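Local coordinates for putative uncharacterized protein (Ustilago maydis, PDB 4GNX), which is probably the large subunit of the heterotrimeric replication protein A, which binds single-stranded DNA through OB-fold domains, at residues I139-D143 with L234-Y238. Numbering follows the deposited sequence.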
ATOM      1  N   ILE C 139       0.306  26.963   9.021  1.00 70.56           N
ATOM      2  CA  ILE C 139      -0.321  28.206   9.488  1.00 72.22           C
ATOM      3  C   ILE C 139      -0.528  29.216   8.339  1.00 74.01           C
ATOM      4  O   ILE C 139       0.241  29.241   7.370  1.00 75.76           O
ATOM      5  CB  ILE C 139       0.472  28.848  10.654  1.00 74.81           C
ATOM      6  CG1 ILE C 139      -0.381  29.907  11.372  1.00 75.73           C
ATOM      7  CG2 ILE C 139       1.822  29.376  10.171  1.00 77.06           C
ATOM      8  CD1 ILE C 139       0.176  30.361  12.701  1.00 78.38           C
ATOM      9  N   GLY C 140      -1.571  30.036   8.449  1.00 74.19           N
ATOM     10  CA  GLY C 140      -1.867  31.057   7.445  1.00 74.70           C
ATOM     11  C   GLY C 140      -3.141  31.823   7.734  1.00 74.24           C
ATOM     12  O   GLY C 140      -3.892  31.482   8.653  1.00 73.18           O
ATOM     13  N   ILE C 141      -3.379  32.866   6.946  1.00 75.81           N
ATOM     14  CA  ILE C 141      -4.596  33.656   7.058  1.00 76.65           C
ATOM     15  C   ILE C 141      -5.703  32.932   6.317  1.00 74.39           C
ATOM     16  O   ILE C 141      -5.494  32.445   5.205  1.00 72.88           O
ATOM     17  CB  ILE C 141      -4.429  35.076   6.460  1.00 80.95           C
ATOM     18  CG1 ILE C 141      -3.257  35.842   7.121  1.00 84.62           C
ATOM     19  CG2 ILE C 141      -5.729  35.871   6.536  1.00 82.06           C
ATOM     20  CD1 ILE C 141      -3.531  36.440   8.490  1.00 86.08           C
ATOM     21  N   LEU C 142      -6.868  32.838   6.956  1.00 74.93           N
ATOM     22  CA  LEU C 142      -8.097  32.419   6.284  1.00 75.12           C
ATOM     23  C   LEU C 142      -8.586  33.558   5.396  1.00 79.70           C
ATOM     24  O   LEU C 142      -8.810  34.677   5.867  1.00 83.11           O
ATOM     25  CB  LEU C 142      -9.189  32.058   7.296  1.00 74.00           C
ATOM     26  CG  LEU C 142     -10.600  31.840   6.731  1.00 73.83           C
ATOM     27  CD1 LEU C 142     -10.708  30.490   6.043  1.00 70.63           C
ATOM     28  CD2 LEU C 142     -11.661  31.974   7.813  1.00 74.67           C
ATOM     29  N   ASP C 143      -8.743  33.269   4.111  1.00 80.86           N
ATOM     30  CA  ASP C 143      -9.225  34.258   3.160  1.00 85.70           C
ATOM     31  C   ASP C 143     -10.759  34.239   3.102  1.00 86.99           C
ATOM     32  O   ASP C 143     -11.423  35.264   3.304  1.00 90.10           O
ATOM     33  CB  ASP C 143      -8.615  33.998   1.779  1.00 85.98           C
ATOM     34  CG  ASP C 143      -9.179  34.907   0.718  1.00 89.51           C
ATOM     35  OD1 ASP C 143      -8.843  36.112   0.723  1.00 93.19           O
ATOM     36  OD2 ASP C 143      -9.964  34.411  -0.117  1.00 89.24           O
ATOM     37  N   LEU C 234       1.864  37.058  10.674  1.00107.96           N
ATOM     38  CA  LEU C 234       0.845  37.015   9.612  1.00103.85           C
ATOM     39  C   LEU C 234      -0.213  38.107   9.776  1.00104.66           C
ATOM     40  O   LEU C 234      -0.564  38.787   8.804  1.00105.56           O
ATOM     41  CB  LEU C 234       0.176  35.634   9.550  1.00 98.16           C
ATOM     42  CG  LEU C 234       1.005  34.447   9.036  1.00 95.25           C
ATOM     43  CD1 LEU C 234       0.424  33.135   9.536  1.00 90.84           C
ATOM     44  CD2 LEU C 234       1.119  34.442   7.516  1.00 94.74           C
ATOM     45  N   ARG C 235      -0.716  38.258  11.003  1.00104.11           N
ATOM     46  CA  ARG C 235      -1.624  39.346  11.353  1.00106.94           C
ATOM     47  C   ARG C 235      -1.020  40.686  10.922  1.00113.49           C
ATOM     48  O   ARG C 235      -1.645  41.440  10.174  1.00115.23           O
ATOM     49  CB  ARG C 235      -1.927  39.339  12.858  1.00106.87           C
ATOM     50  CG  ARG C 235      -2.696  40.552  13.372  1.00110.41           C
ATOM     51  CD  ARG C 235      -4.204  40.374  13.301  1.00107.93           C
ATOM     52  NE  ARG C 235      -4.720  40.486  11.941  1.00106.84           N
ATOM     53  CZ  ARG C 235      -5.320  39.501  11.279  1.00102.62           C
ATOM     54  NH1 ARG C 235      -5.495  38.317  11.849  1.00 99.12           N
ATOM     55  NH2 ARG C 235      -5.752  39.702  10.043  1.00102.83           N
ATOM     56  N   GLY C 236       0.203  40.958  11.380  1.00116.72           N
ATOM     57  CA  GLY C 236       0.922  42.170  11.007  1.00122.74           C
ATOM     58  C   GLY C 236       1.112  42.282   9.508  1.00122.88           C
ATOM     59  O   GLY C 236       0.862  43.337   8.917  1.00127.10           O
ATOM     60  N   TRP C 237       1.544  41.183   8.895  1.00118.83           N
ATOM     61  CA  TRP C 237       1.807  41.148   7.463  1.00119.42           C
ATOM     62  C   TRP C 237       0.576  41.381   6.642  1.00119.00           C
ATOM     63  O   TRP C 237       0.562  42.261   5.778  1.00122.97           O
ATOM     64  CB  TRP C 237       2.463  39.832   7.071  1.00115.31           C
ATOM     65  CG  TRP C 237       2.224  39.452   5.634  1.00113.64           C
ATOM     66  CD1 TRP C 237       2.845  39.971   4.505  1.00117.45           C
ATOM     67  CD2 TRP C 237       1.274  38.461   5.126  1.00108.60           C
ATOM     68  NE1 TRP C 237       2.360  39.382   3.366  1.00115.42           N
ATOM     69  CE2 TRP C 237       1.418  38.467   3.665  1.00109.91           C
ATOM     70  CE3 TRP C 237       0.356  37.602   5.709  1.00103.99           C
ATOM     71  CZ2 TRP C 237       0.668  37.638   2.847  1.00106.20           C
ATOM     72  CZ3 TRP C 237      -0.398  36.770   4.874  1.00100.61           C
ATOM     73  CH2 TRP C 237      -0.244  36.792   3.476  1.00101.54           C
ATOM     74  N   TYR C 238      -0.467  40.597   6.900  1.00114.48           N
ATOM     75  CA  TYR C 238      -1.679  40.663   6.101  1.00113.86           C
ATOM     76  C   TYR C 238      -2.339  42.040   6.166  1.00119.85           C
ATOM     77  O   TYR C 238      -2.801  42.555   5.146  1.00123.18           O
ATOM     78  CB  TYR C 238      -2.663  39.575   6.524  1.00108.06           C
ATOM     79  CG  TYR C 238      -3.852  39.440   5.600  1.00106.97           C
ATOM     80  CD1 TYR C 238      -3.735  38.777   4.380  1.00105.30           C
ATOM     81  CD2 TYR C 238      -5.094  39.978   5.941  1.00107.66           C
ATOM     82  CE1 TYR C 238      -4.819  38.656   3.525  1.00104.45           C
ATOM     83  CE2 TYR C 238      -6.181  39.863   5.092  1.00106.80           C
ATOM     84  CZ  TYR C 238      -6.040  39.198   3.887  1.00105.21           C
ATOM     85  OH  TYR C 238      -7.111  39.072   3.035  1.00105.01           O
TER
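L234 faces the strand squarely: its CD1 lies 3.7 Å from G140 CA and 3.8 Å from I139 CG1. The leucine thus packs directly on the strand backbone, where the two CA traces come closest (L234 CA to I141 CA, 6.9 Å). The backbone also takes part, I141 CD1 resting 3.8 Å from L234 O, the carbonyl that accepts the helical hydrogen bond from Y238 N. R235 starts away from the strand, but its guanidinium swings back alongside I141 (NH2 to CD1, 4.2 Å); its charge is met by D239 in a salt bridge and by the carbonyl of K196. One turn on from L234, W237 presents the edge of its indole to I141, CZ3 to CG1 3.8 Å. Y238 meets the same isoleucine twice: I141 CG2 sits over the phenol face, 4.0 Å from the ring centroid, a CH-pi contact, and I141 CD1 touches Y238 CB at 3.8 Å. I141 thus touches four helix residues, L234, R235, W237 and Y238. The axes of 234-238 and 139-143 approach to 8.9 Å at 47°. Their parent helix 229-242 follows the last strand of this central OB-fold, packing against its barrel, at strand 135-152, about 15 Å from the nearest DNA atom. V198 of neighbouring strand 198-207 and V168 of strand 159-168 extend the apolar seat on which the helix rests.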